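Local coordinates for TLR1789 protein (Thermosynechococcus elongatus, PDB 2X8X) that belongs to the Omp85 family and, through N-terminal POTRA domains like those held here, probably assists protein assembly or transport at the cyanobacterial outer membrane, at residues 8-13 with 29-34; 52-57 with 72-77; 158-163 with 225-230; 171-176 with 230-235. All coordinates share one frame; numbering follows the deposited sequence.

Contact 1 of 4, residues 8-13 with 29-34; sequences AEVVVE and TRPGST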
loop_
_atom_site.group_PDB
_atom_site.type_symbol
_atom_site.label_atom_id
_atom_site.label_comp_id
_atom_site.label_asym_id
_atom_site.label_seq_id
_atom_site.Cartn_x
_atom_site.Cartn_y
_atom_site.Cartn_z
ATOM N N ALA A 8 10.640 32.045 -26.541
ATOM C CA ALA A 8 10.078 33.394 -26.266
ATOM C C ALA A 8 9.091 33.485 -25.094
ATOM O O ALA A 8 9.043 34.517 -24.396
ATOM C CB ALA A 8 9.434 33.977 -27.509
ATOM N N GLU A 9 8.258 32.445 -24.898
ATOM C CA GLU A 9 7.324 32.418 -23.752
ATOM C C GLU A 9 7.098 30.997 -23.306
ATOM O O GLU A 9 7.240 30.028 -24.070
ATOM C CB GLU A 9 5.974 33.173 -23.984
ATOM C CG GLU A 9 4.986 32.536 -24.971
ATOM C CD GLU A 9 3.796 33.482 -25.423
ATOM O OE1 GLU A 9 2.831 33.628 -24.630
ATOM O OE2 GLU A 9 3.812 34.063 -26.564
ATOM N N VAL A 10 6.754 30.913 -22.035
ATOM C CA VAL A 10 6.452 29.640 -21.421
ATOM C C VAL A 10 5.071 29.853 -20.830
ATOM O O VAL A 10 4.831 30.843 -20.131
ATOM C CB VAL A 10 7.538 29.249 -20.358
ATOM C CG1 VAL A 10 7.198 27.887 -19.679
ATOM C CG2 VAL A 10 8.888 29.135 -21.022
ATOM N N VAL A 11 4.131 28.975 -21.183
ATOM C CA VAL A 11 2.842 28.997 -20.497
ATOM C C VAL A 11 2.543 27.636 -19.842
ATOM O O VAL A 11 2.947 26.571 -20.325
ATOM C CB VAL A 11 1.688 29.509 -21.438
ATOM C CG1 VAL A 11 1.761 28.789 -22.809
ATOM C CG2 VAL A 11 0.276 29.390 -20.763
ATOM N N VAL A 12 1.873 27.689 -18.704
ATOM C CA VAL A 12 1.366 26.461 -18.072
ATOM C C VAL A 12 -0.161 26.420 -18.223
ATOM O O VAL A 12 -0.830 27.375 -17.822
ATOM C CB VAL A 12 1.784 26.441 -16.584
ATOM C CG1 VAL A 12 1.041 25.334 -15.801
ATOM C CG2 VAL A 12 3.291 26.285 -16.464
ATOM N N GLU A 13 -0.702 25.352 -18.831
ATOM C CA GLU A 13 -2.156 25.164 -18.958
ATOM C C GLU A 13 -2.679 23.973 -18.161
ATOM O O GLU A 13 -2.126 22.877 -18.250
ATOM C CB GLU A 13 -2.553 24.885 -20.404
ATOM C CG GLU A 13 -2.447 26.071 -21.333
ATOM C CD GLU A 13 -3.102 25.752 -22.670
ATOM O OE1 GLU A 13 -3.717 24.633 -22.754
ATOM O OE2 GLU A 13 -2.981 26.602 -23.609
ATOM N N THR A 29 13.038 25.471 -18.216
ATOM C CA THR A 29 12.798 26.248 -19.432
ATOM C C THR A 29 12.092 27.564 -19.078
ATOM O O THR A 29 11.020 27.581 -18.423
ATOM C CB THR A 29 12.038 25.429 -20.529
ATOM O OG1 THR A 29 12.716 24.167 -20.761
ATOM C CG2 THR A 29 12.014 26.228 -21.828
ATOM N N ARG A 30 12.744 28.654 -19.478
ATOM C CA ARG A 30 12.317 30.040 -19.281
ATOM C C ARG A 30 12.252 30.767 -20.638
ATOM O O ARG A 30 12.881 30.339 -21.596
ATOM C CB ARG A 30 13.325 30.831 -18.395
ATOM C CG ARG A 30 13.770 30.182 -17.037
ATOM C CD ARG A 30 12.660 30.241 -15.978
ATOM N NE ARG A 30 12.912 29.342 -14.836
ATOM C CZ ARG A 30 11.970 28.655 -14.166
ATOM N NH1 ARG A 30 10.669 28.735 -14.526
ATOM N NH2 ARG A 30 12.339 27.864 -13.133
ATOM N N PRO A 31 11.489 31.881 -20.695
ATOM C CA PRO A 31 11.594 32.821 -21.824
ATOM C C PRO A 31 13.023 33.337 -21.839
ATOM O O PRO A 31 13.547 33.732 -20.785
ATOM C CB PRO A 31 10.622 33.964 -21.446
ATOM C CG PRO A 31 9.747 33.388 -20.305
ATOM C CD PRO A 31 10.638 32.422 -19.605
ATOM N N GLY A 32 13.655 33.273 -23.005
ATOM C CA GLY A 32 15.028 33.749 -23.175
ATOM C C GLY A 32 16.075 32.650 -23.113
ATOM O O GLY A 32 17.267 32.915 -23.359
ATOM N N SER A 33 15.632 31.422 -22.797
ATOM C CA SER A 33 16.542 30.297 -22.627
ATOM C C SER A 33 16.554 29.455 -23.899
ATOM O O SER A 33 15.582 29.470 -24.665
ATOM C CB SER A 33 16.215 29.488 -21.350
ATOM O OG SER A 33 15.298 28.445 -21.616
ATOM N N THR A 34 17.682 28.791 -24.153
ATOM C CA THR A 34 17.849 27.850 -25.264
ATOM C C THR A 34 17.618 26.422 -24.759
ATOM O O THR A 34 18.248 26.007 -23.799
ATOM C CB THR A 34 19.306 27.958 -25.798
ATOM O OG1 THR A 34 19.577 29.299 -26.292
ATOM C CG2 THR A 34 19.608 26.931 -26.896
#
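E9 and P31 bring the two backbones nearest, 4.7 Å from CA to CA, where strand 5-13, just past its corner at A8, passes an irregular loop; the runs 8-10 and 29-31 point 129° apart, so the chains meet askew and touch by van der Waals packing. V10 and P31 carry the contact. The CG1 of V10 is anti to the backbone N (chi1 179°), leaving CG2 beside that N and facing the loop. This methyl group rests on main-chain atoms: it is 3.7 Å from T29 O and 3.8 Å from R30 C. It also reaches the proline ring, with V10 CG2 4.0 Å from P31 CD. T29 O is a polar atom buried here without a partner in the model, facing the two methyl groups of V10. On the ring's CB side, P31 CB lies against the strand's main chain, 3.4 Å from A8 O. The loop keeps its shape by a type II turn from R30 to S33, in which G32 takes a positive phi of 98°. R30 O accepts twice, from S33 N and from S33 OG, the hydroxyl at 3.1 Å. R30 turns its guanidinium back to Y24 O, and T29 OG1 bonds to D43. The setting is the first POTRA-type repeat of the chain. Strand 5-13 pairs with strand 66-75 through E9 and V11, V10 also packs on F71 and I27, and V12 lies against helix 17-26, which the loop follows before entering edge strand 34-35.

Contact 2 of 4, residues 52-57 with 72-77; sequences FFADVN and VVRPYP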
loop_
_atom_site.group_PDB
_atom_site.type_symbol
_atom_site.label_atom_id
_atom_site.label_comp_id
_atom_site.label_asym_id
_atom_site.label_seq_id
_atom_site.Cartn_x
_atom_site.Cartn_y
_atom_site.Cartn_z
ATOM N N PHE A 52 1.545 15.637 -8.194
ATOM C CA PHE A 52 0.195 16.227 -8.353
ATOM C C PHE A 52 -0.500 15.960 -9.689
ATOM O O PHE A 52 -1.658 16.374 -9.879
ATOM C CB PHE A 52 0.243 17.771 -8.192
ATOM C CG PHE A 52 0.613 18.251 -6.823
ATOM C CD1 PHE A 52 -0.323 18.229 -5.784
ATOM C CD2 PHE A 52 1.907 18.746 -6.571
ATOM C CE1 PHE A 52 0.011 18.663 -4.506
ATOM C CE2 PHE A 52 2.275 19.205 -5.286
ATOM C CZ PHE A 52 1.314 19.186 -4.255
ATOM N N PHE A 53 0.169 15.321 -10.648
ATOM C CA PHE A 53 -0.360 15.343 -12.029
ATOM C C PHE A 53 -0.560 13.978 -12.611
ATOM O O PHE A 53 0.335 13.137 -12.530
ATOM C CB PHE A 53 0.552 16.198 -12.951
ATOM C CG PHE A 53 0.766 17.587 -12.425
ATOM C CD1 PHE A 53 -0.200 18.571 -12.603
ATOM C CD2 PHE A 53 1.916 17.908 -11.729
ATOM C CE1 PHE A 53 -0.023 19.859 -12.077
ATOM C CE2 PHE A 53 2.097 19.187 -11.214
ATOM C CZ PHE A 53 1.162 20.169 -11.398
ATOM N N ALA A 54 -1.750 13.747 -13.162
ATOM C CA ALA A 54 -2.009 12.489 -13.855
ATOM C C ALA A 54 -1.305 12.419 -15.208
ATOM O O ALA A 54 -1.055 11.311 -15.733
ATOM C CB ALA A 54 -3.539 12.289 -14.063
ATOM N N ASP A 55 -1.012 13.580 -15.803
ATOM C CA ASP A 55 -0.562 13.611 -17.157
ATOM C C ASP A 55 0.135 14.952 -17.358
ATOM O O ASP A 55 -0.246 15.946 -16.759
ATOM C CB ASP A 55 -1.737 13.459 -18.152
ATOM C CG ASP A 55 -1.264 12.974 -19.529
ATOM O OD1 ASP A 55 -0.033 12.937 -19.796
ATOM O OD2 ASP A 55 -2.129 12.640 -20.363
ATOM N N VAL A 56 1.244 14.928 -18.101
ATOM C CA VAL A 56 2.088 16.125 -18.379
ATOM C C VAL A 56 2.550 16.000 -19.845
ATOM O O VAL A 56 3.166 14.959 -20.203
ATOM C CB VAL A 56 3.330 16.191 -17.465
ATOM C CG1 VAL A 56 4.112 17.543 -17.704
ATOM C CG2 VAL A 56 2.935 16.074 -15.948
ATOM N N ASN A 57 2.290 17.038 -20.664
ATOM C CA ASN A 57 2.858 17.137 -21.996
ATOM C C ASN A 57 3.471 18.534 -22.240
ATOM O O ASN A 57 2.918 19.552 -21.786
ATOM C CB ASN A 57 1.767 16.967 -23.063
ATOM C CG ASN A 57 1.224 15.537 -23.126
ATOM O OD1 ASN A 57 1.537 14.812 -24.073
ATOM N ND2 ASN A 57 0.399 15.125 -22.126
ATOM N N VAL A 72 1.220 21.311 -20.915
ATOM C CA VAL A 72 -0.186 20.955 -20.601
ATOM C C VAL A 72 -0.205 19.890 -19.489
ATOM O O VAL A 72 0.353 18.824 -19.658
ATOM C CB VAL A 72 -0.963 20.421 -21.831
ATOM C CG1 VAL A 72 -2.491 20.367 -21.519
ATOM C CG2 VAL A 72 -0.719 21.337 -23.052
ATOM N N VAL A 73 -0.910 20.210 -18.411
ATOM C CA VAL A 73 -0.880 19.480 -17.190
ATOM C C VAL A 73 -2.331 19.124 -16.859
ATOM O O VAL A 73 -3.229 19.908 -17.173
ATOM C CB VAL A 73 -0.248 20.461 -16.238
ATOM C CG1 VAL A 73 -1.073 20.874 -15.078
ATOM C CG2 VAL A 73 1.225 20.163 -16.027
ATOM N N ARG A 74 -2.548 17.916 -16.282
ATOM C CA ARG A 74 -3.872 17.387 -15.912
ATOM C C ARG A 74 -3.650 16.886 -14.469
ATOM O O ARG A 74 -2.998 15.861 -14.266
ATOM C CB ARG A 74 -4.283 16.221 -16.851
ATOM C CG ARG A 74 -5.687 15.719 -16.594
ATOM C CD ARG A 74 -6.077 14.600 -17.624
ATOM N NE ARG A 74 -6.475 13.602 -16.680
ATOM C CZ ARG A 74 -6.026 12.366 -16.543
ATOM N NH1 ARG A 74 -5.239 11.770 -17.433
ATOM N NH2 ARG A 74 -6.482 11.716 -15.504
ATOM N N PRO A 75 -3.990 17.713 -13.497
ATOM C CA PRO A 75 -3.812 17.407 -12.118
ATOM C C PRO A 75 -4.723 16.233 -11.711
ATOM O O PRO A 75 -5.792 15.980 -12.367
ATOM C CB PRO A 75 -4.340 18.638 -11.416
ATOM C CG PRO A 75 -4.319 19.770 -12.559
ATOM C CD PRO A 75 -4.553 19.050 -13.759
ATOM N N TYR A 76 -4.347 15.561 -10.628
ATOM C CA TYR A 76 -5.284 14.629 -10.014
ATOM C C TYR A 76 -6.408 15.530 -9.459
ATOM O O TYR A 76 -6.171 16.703 -9.288
ATOM C CB TYR A 76 -4.642 13.812 -8.877
ATOM C CG TYR A 76 -3.543 12.876 -9.363
ATOM C CD1 TYR A 76 -3.844 11.766 -10.175
ATOM C CD2 TYR A 76 -2.223 13.074 -9.000
ATOM C CE1 TYR A 76 -2.841 10.908 -10.670
ATOM C CE2 TYR A 76 -1.245 12.232 -9.465
ATOM C CZ TYR A 76 -1.564 11.145 -10.316
ATOM O OH TYR A 76 -0.534 10.298 -10.774
ATOM N N PRO A 77 -7.617 14.974 -9.205
ATOM C CA PRO A 77 -8.769 15.712 -8.675
ATOM C C PRO A 77 -8.472 16.177 -7.260
ATOM O O PRO A 77 -7.560 15.634 -6.596
ATOM C CB PRO A 77 -9.867 14.629 -8.545
ATOM C CG PRO A 77 -9.380 13.415 -9.283
ATOM C CD PRO A 77 -7.895 13.529 -9.441
HETATM O O HOH W 1 -1.347 16.712 -20.132
#
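A classic beta bulge, with A54 and D55 together facing R74, marks the open end of the antiparallel hairpin formed by strands 53-63 and 66-75. R74 O takes the A54 N-H at 2.7 Å and a weak second bond from D55 N at 3.4 Å; R74 N returns a bond to D55 O. Further along, N57 and V72 form a regular hydrogen-bonded pair, and a water links N57 ND2 to V72 O. The extra residue shifts the register by one between F53 and D55. In this POTRA-type repeat the hairpin lies against helices 17-26 and 37-48, which receive F53 and V56. V73 shares that face: its CG1 presses on F53 CE1 at 3.3 Å, while its CG2 lies over one face of the F53 ring, toward the rim, and F52 CB over the opposite one. On the other side of the sheet R74, its chain bent at chi3 (127°), lays one face of the guanidinium on A54 CB, which is 3.3 Å from NH2. D55 OD2 stays 4.4 Å from R74 NH1, beyond a salt bridge. Past the strand, Y76 N bonds F52 O at 2.9 Å, and the tyrosine ring covers the bulge with A54 N 3.8 Å above its centre.

Contact 3 of 4, residues 158-163 with 225-230; sequences TYRFLN and NLILNI
I230 fits beside F161, the two side chains pointing the same way from neighbouring parallel strands. I230 CG2 touches F161 CE2 at 4.0 Å, while I230 CD1 reaches forward to the ring's CE2 and CZ and also comes 4.2 Å from Y159 CB, so this one side chain fills the hollow between the two aromatics. Y159 in turn lies alongside L228, whose CD1 touches Y159 CD1 and CE1. The backbones behind these pairs form an unbroken parallel ladder: T158 N and R160 N bond to L226 O and L228 O, and L228 N and I230 N bond to T158 O and R160 O, until L162 N closes it on I230 O. Strand 224-232 is the central one of the three-stranded sheet of a POTRA-type repeat, with 154-161 on one side and 208-217 on the other; Y159 and F161 face helix 175-179. On the reverse face R160 reaches obliquely across I227, its chain extended from CG to NE. I227 CG2 lies 3.4 Å above the guanidinium plane, toward the rim, and I227 CD1 is 3.6 Å from NH2; that nitrogen makes a salt bridge with E216. L162 CD1 leans on N229 CB at 3.9 Å. T158 OG1, beside its own backbone N (chi1 -51°), donates to N225 OD1 at 2.5 Å, in the carbonyl plane and on a lone pair.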
loop_
_atom_site.group_PDB
_atom_site.type_symbol
_atom_site.label_atom_id
_atom_site.label_comp_id
_atom_site.label_asym_id
_atom_site.label_seq_id
_atom_site.Cartn_x
_atom_site.Cartn_y
_atom_site.Cartn_z
ATOM N N THR A 158 -5.021 -25.829 10.917
ATOM C CA THR A 158 -4.785 -27.233 10.552
ATOM C C THR A 158 -3.716 -27.747 11.489
ATOM O O THR A 158 -2.645 -27.122 11.570
ATOM C CB THR A 158 -4.162 -27.335 9.097
ATOM O OG1 THR A 158 -4.961 -26.558 8.171
ATOM C CG2 THR A 158 -3.962 -28.856 8.605
ATOM N N TYR A 159 -3.989 -28.858 12.184
ATOM C CA TYR A 159 -2.958 -29.546 12.967
ATOM C C TYR A 159 -2.271 -30.644 12.150
ATOM O O TYR A 159 -2.935 -31.468 11.547
ATOM C CB TYR A 159 -3.506 -30.185 14.273
ATOM C CG TYR A 159 -4.391 -29.291 15.085
ATOM C CD1 TYR A 159 -4.110 -27.920 15.222
ATOM C CD2 TYR A 159 -5.544 -29.813 15.703
ATOM C CE1 TYR A 159 -4.974 -27.074 15.915
ATOM C CE2 TYR A 159 -6.391 -28.999 16.422
ATOM C CZ TYR A 159 -6.112 -27.632 16.523
ATOM O OH TYR A 159 -6.946 -26.830 17.249
ATOM N N ARG A 160 -0.939 -30.670 12.124
ATOM C CA ARG A 160 -0.273 -31.801 11.485
ATOM C C ARG A 160 0.651 -32.477 12.529
ATOM O O ARG A 160 1.578 -31.827 13.084
ATOM C CB ARG A 160 0.533 -31.310 10.273
ATOM C CG ARG A 160 -0.296 -30.648 9.199
ATOM C CD ARG A 160 0.597 -30.251 8.037
ATOM N NE ARG A 160 -0.312 -29.689 7.029
ATOM C CZ ARG A 160 0.046 -28.839 6.087
ATOM N NH1 ARG A 160 1.304 -28.449 5.974
ATOM N NH2 ARG A 160 -0.862 -28.362 5.264
ATOM N N PHE A 161 0.357 -33.720 12.864
ATOM C CA PHE A 161 1.167 -34.449 13.827
ATOM C C PHE A 161 2.355 -35.149 13.183
ATOM O O PHE A 161 2.224 -35.764 12.136
ATOM C CB PHE A 161 0.268 -35.353 14.678
ATOM C CG PHE A 161 -0.760 -34.556 15.496
ATOM C CD1 PHE A 161 -1.946 -34.120 14.911
ATOM C CD2 PHE A 161 -0.509 -34.221 16.831
ATOM C CE1 PHE A 161 -2.912 -33.354 15.643
ATOM C CE2 PHE A 161 -1.461 -33.472 17.595
ATOM C CZ PHE A 161 -2.642 -33.030 16.993
ATOM N N LEU A 162 3.531 -35.059 13.802
ATOM C CA LEU A 162 4.753 -35.530 13.147
ATOM C C LEU A 162 5.576 -36.288 14.130
ATOM O O LEU A 162 5.584 -35.906 15.304
ATOM C CB LEU A 162 5.593 -34.354 12.638
ATOM C CG LEU A 162 4.940 -33.249 11.802
ATOM C CD1 LEU A 162 5.953 -32.105 11.586
ATOM C CD2 LEU A 162 4.331 -33.712 10.448
ATOM N N ASN A 163 6.256 -37.365 13.692
ATOM C CA ASN A 163 7.123 -38.153 14.597
ATOM C C ASN A 163 8.439 -37.410 14.730
ATOM O O ASN A 163 8.598 -36.338 14.141
ATOM C CB ASN A 163 7.370 -39.575 14.055
ATOM C CG ASN A 163 8.026 -39.594 12.651
ATOM O OD1 ASN A 163 8.602 -38.595 12.160
ATOM N ND2 ASN A 163 7.917 -40.744 11.989
ATOM N N ASN A 225 -4.104 -20.159 5.796
ATOM C CA ASN A 225 -4.270 -21.425 6.476
ATOM C C ASN A 225 -3.136 -21.519 7.538
ATOM O O ASN A 225 -1.929 -21.573 7.205
ATOM C CB ASN A 225 -4.303 -22.586 5.426
ATOM C CG ASN A 225 -4.477 -24.033 6.071
ATOM O OD1 ASN A 225 -4.803 -24.179 7.279
ATOM N ND2 ASN A 225 -4.240 -25.104 5.243
ATOM N N LEU A 226 -3.505 -21.454 8.819
ATOM C CA LEU A 226 -2.481 -21.541 9.878
ATOM C C LEU A 226 -2.165 -23.035 10.192
ATOM O O LEU A 226 -3.074 -23.802 10.619
ATOM C CB LEU A 226 -2.870 -20.804 11.170
ATOM C CG LEU A 226 -1.784 -21.010 12.236
ATOM C CD1 LEU A 226 -0.853 -19.875 12.092
ATOM C CD2 LEU A 226 -2.262 -21.060 13.659
ATOM N N ILE A 227 -0.904 -23.424 10.029
ATOM C CA ILE A 227 -0.539 -24.845 10.201
ATOM C C ILE A 227 0.214 -24.903 11.506
ATOM O O ILE A 227 1.139 -24.097 11.711
ATOM C CB ILE A 227 0.446 -25.362 9.118
ATOM C CG1 ILE A 227 0.043 -24.981 7.671
ATOM C CG2 ILE A 227 0.699 -26.854 9.279
ATOM C CD1 ILE A 227 -1.288 -25.408 7.236
ATOM N N LEU A 228 -0.188 -25.817 12.389
ATOM C CA LEU A 228 0.601 -26.147 13.581
ATOM C C LEU A 228 1.247 -27.517 13.333
ATOM O O LEU A 228 0.548 -28.505 13.158
ATOM C CB LEU A 228 -0.287 -26.204 14.811
ATOM C CG LEU A 228 -0.998 -24.964 15.361
ATOM C CD1 LEU A 228 -1.506 -25.268 16.776
ATOM C CD2 LEU A 228 -0.046 -23.742 15.314
ATOM N N ASN A 229 2.589 -27.582 13.313
ATOM C CA ASN A 229 3.310 -28.801 13.100
ATOM C C ASN A 229 3.711 -29.228 14.499
ATOM O O ASN A 229 4.509 -28.519 15.178
ATOM C CB ASN A 229 4.551 -28.523 12.257
ATOM C CG ASN A 229 4.199 -28.251 10.783
ATOM O OD1 ASN A 229 3.608 -29.078 10.164
ATOM N ND2 ASN A 229 4.480 -27.053 10.283
ATOM N N ILE A 230 3.166 -30.366 14.917
ATOM C CA ILE A 230 3.207 -30.730 16.311
ATOM C C ILE A 230 3.849 -32.052 16.489
ATOM O O ILE A 230 3.435 -32.989 15.831
ATOM C CB ILE A 230 1.752 -30.827 16.885
ATOM C CG1 ILE A 230 1.035 -29.467 16.825
ATOM C CG2 ILE A 230 1.780 -31.316 18.341
ATOM C CD1 ILE A 230 -0.493 -29.627 17.140
#

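Contact 4 of 4, residues 171-176 with 230-235; sequences QRTRDF and IKERNT
R172 and E232 mark the closest backbone approach, 7.8 Å between CA atoms, so the loop leading into helix 175-179 and the end of strand 224-232 are too far apart to pair and a side chain spans the gap. E232 provides it. With CD anti along the chain (chi2 -175°), the residue extends its carboxylate to two successive backbone N-H groups. R172 N reaches OE1 at 2.9 Å in an almost straight bond (177°) on the syn lone pair. T173 N reaches OE2 at 3.0 Å, also from the syn side but 15° out of the carboxylate plane, and more bent. T173 CG2 packs against the same oxygen, 3.3 Å from E232 OE2. Beyond this, the R172 side chain heads toward the C-terminal tail; its end is modelled too close to R233 O and is doubtful in detail. E232 also touches F208 and F161, so the acidic side chain passes aromatic neighbours on its way to the loop. Two N-H donors, one on each of its oxygens, would favour an ionised E232 and fix the rotation of the carboxylate.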
loop_
_atom_site.group_PDB
_atom_site.type_symbol
_atom_site.label_atom_id
_atom_site.label_comp_id
_atom_site.label_asym_id
_atom_site.label_seq_id
_atom_site.Cartn_x
_atom_site.Cartn_y
_atom_site.Cartn_z
ATOM N N GLN A 171 -2.086 -39.081 15.424
ATOM C CA GLN A 171 -2.485 -38.131 16.497
ATOM C C GLN A 171 -2.951 -38.871 17.757
ATOM O O GLN A 171 -3.765 -39.791 17.639
ATOM C CB GLN A 171 -3.668 -37.335 15.954
ATOM C CG GLN A 171 -4.467 -36.552 16.980
ATOM C CD GLN A 171 -5.339 -35.475 16.299
ATOM O OE1 GLN A 171 -6.032 -34.693 16.968
ATOM N NE2 GLN A 171 -5.273 -35.415 14.969
ATOM N N ARG A 172 -2.465 -38.482 18.937
ATOM C CA ARG A 172 -2.996 -39.035 20.215
ATOM C C ARG A 172 -3.948 -38.054 20.951
ATOM O O ARG A 172 -5.054 -38.460 21.355
ATOM C CB ARG A 172 -1.886 -39.607 21.148
ATOM C CG ARG A 172 -0.979 -40.710 20.454
ATOM C CD ARG A 172 0.018 -41.555 21.370
ATOM N NE ARG A 172 0.794 -40.720 22.294
ATOM C CZ ARG A 172 1.882 -39.997 21.982
ATOM N NH1 ARG A 172 2.423 -39.988 20.758
ATOM N NH2 ARG A 172 2.434 -39.260 22.932
ATOM N N THR A 173 -3.549 -36.785 21.091
ATOM C CA THR A 173 -4.371 -35.802 21.832
ATOM C C THR A 173 -5.637 -35.395 21.011
ATOM O O THR A 173 -5.579 -35.253 19.793
ATOM C CB THR A 173 -3.545 -34.508 22.193
ATOM O OG1 THR A 173 -4.370 -33.596 22.944
ATOM C CG2 THR A 173 -3.133 -33.776 20.914
ATOM N N ARG A 174 -6.758 -35.172 21.675
ATOM C CA ARG A 174 -7.963 -34.696 20.967
ATOM C C ARG A 174 -7.847 -33.242 20.525
ATOM O O ARG A 174 -7.190 -32.439 21.196
ATOM C CB ARG A 174 -9.195 -34.876 21.845
ATOM C CG ARG A 174 -9.187 -36.219 22.595
ATOM C CD ARG A 174 -9.691 -37.332 21.740
ATOM N NE ARG A 174 -10.979 -37.775 22.267
ATOM C CZ ARG A 174 -12.161 -37.229 21.957
ATOM N NH1 ARG A 174 -12.261 -36.214 21.089
ATOM N NH2 ARG A 174 -13.264 -37.716 22.509
ATOM N N ASP A 175 -8.506 -32.921 19.408
ATOM C CA ASP A 175 -8.530 -31.558 18.864
ATOM C C ASP A 175 -8.986 -30.512 19.895
ATOM O O ASP A 175 -8.382 -29.454 19.982
ATOM C CB ASP A 175 -9.441 -31.421 17.597
ATOM C CG ASP A 175 -8.947 -32.240 16.370
ATOM O OD1 ASP A 175 -7.734 -32.505 16.194
ATOM O OD2 ASP A 175 -9.818 -32.610 15.556
ATOM N N PHE A 176 -10.026 -30.790 20.678
ATOM C CA PHE A 176 -10.510 -29.745 21.609
ATOM C C PHE A 176 -9.432 -29.281 22.592
ATOM O O PHE A 176 -9.419 -28.131 23.012
ATOM C CB PHE A 176 -11.818 -30.149 22.345
ATOM C CG PHE A 176 -11.636 -31.280 23.335
ATOM C CD1 PHE A 176 -11.193 -31.027 24.643
ATOM C CD2 PHE A 176 -11.884 -32.615 22.969
ATOM C CE1 PHE A 176 -10.987 -32.109 25.594
ATOM C CE2 PHE A 176 -11.706 -33.694 23.900
ATOM C CZ PHE A 176 -11.245 -33.432 25.211
ATOM N N ILE A 230 3.166 -30.366 14.917
ATOM C CA ILE A 230 3.207 -30.730 16.311
ATOM C C ILE A 230 3.849 -32.052 16.489
ATOM O O ILE A 230 3.435 -32.989 15.831
ATOM C CB ILE A 230 1.752 -30.827 16.885
ATOM C CG1 ILE A 230 1.035 -29.467 16.825
ATOM C CG2 ILE A 230 1.780 -31.316 18.341
ATOM C CD1 ILE A 230 -0.493 -29.627 17.140
ATOM N N LYS A 231 4.853 -32.127 17.382
ATOM C CA LYS A 231 5.466 -33.384 17.801
ATOM C C LYS A 231 5.095 -33.648 19.256
ATOM O O LYS A 231 5.536 -32.914 20.133
ATOM C CB LYS A 231 6.993 -33.362 17.586
ATOM C CG LYS A 231 7.446 -33.059 16.127
ATOM C CD LYS A 231 8.965 -33.087 15.859
ATOM C CE LYS A 231 9.239 -32.129 14.656
ATOM N NZ LYS A 231 10.496 -32.317 13.881
ATOM N N GLU A 232 4.245 -34.662 19.486
ATOM C CA GLU A 232 3.751 -35.069 20.808
ATOM C C GLU A 232 4.813 -35.892 21.522
ATOM O O GLU A 232 5.616 -36.541 20.857
ATOM C CB GLU A 232 2.479 -35.911 20.692
ATOM C CG GLU A 232 1.287 -35.134 20.109
ATOM C CD GLU A 232 -0.011 -35.940 20.118
ATOM O OE1 GLU A 232 -0.333 -36.582 19.094
ATOM O OE2 GLU A 232 -0.702 -35.929 21.160
ATOM N N ARG A 233 4.839 -35.838 22.850
ATOM C CA ARG A 233 5.803 -36.652 23.666
ATOM C C ARG A 233 5.313 -38.065 23.579
ATOM O O ARG A 233 4.130 -38.290 23.819
ATOM C CB ARG A 233 5.683 -36.325 25.156
ATOM C CG ARG A 233 6.262 -35.074 25.635
ATOM C CD ARG A 233 5.670 -34.723 27.011
ATOM N NE ARG A 233 5.953 -35.704 28.043
ATOM C CZ ARG A 233 5.179 -35.973 29.096
ATOM N NH1 ARG A 233 4.039 -35.341 29.321
ATOM N NH2 ARG A 233 5.577 -36.888 29.949
ATOM N N ASN A 234 6.169 -39.030 23.275
ATOM C CA ASN A 234 5.661 -40.418 23.126
ATOM C C ASN A 234 5.003 -40.984 24.418
ATOM O O ASN A 234 4.941 -40.306 25.457
ATOM C CB ASN A 234 6.742 -41.362 22.556
ATOM C CG ASN A 234 6.155 -42.487 21.635
ATOM O OD1 ASN A 234 5.205 -42.269 20.859
ATOM N ND2 ASN A 234 6.742 -43.687 21.731
ATOM N N THR A 235 4.459 -42.197 24.301
ATOM C CA THR A 235 4.169 -43.092 25.435
ATOM C C THR A 235 4.892 -42.689 26.748
ATOM O O THR A 235 6.063 -43.041 26.984
ATOM C CB THR A 235 4.483 -44.596 25.017
ATOM O OG1 THR A 235 3.629 -44.968 23.923
ATOM C CG2 THR A 235 4.335 -45.626 26.188
#

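The four contacts fall into two groups on opposite sides of the centre of an elongated chain. Contacts 1 and 2 belong to the first POTRA-type repeat, with centres 19 Å apart; they meet where E13 O and V73 N, 2.9 Å apart, probably hydrogen-bond as strands 5-13 and 66-75 run side by side. Contacts 3 and 4 lie in the last repeat, centres only 11 Å apart. They share I230 and use successive parts of strand 224-232; F161 of contact 3 packs against E232 of contact 4, and Y159 against D175. Between the groups, contacts 2 and 3 are about 53 Å apart by centres, and contacts 1 and 4 about 79 Å.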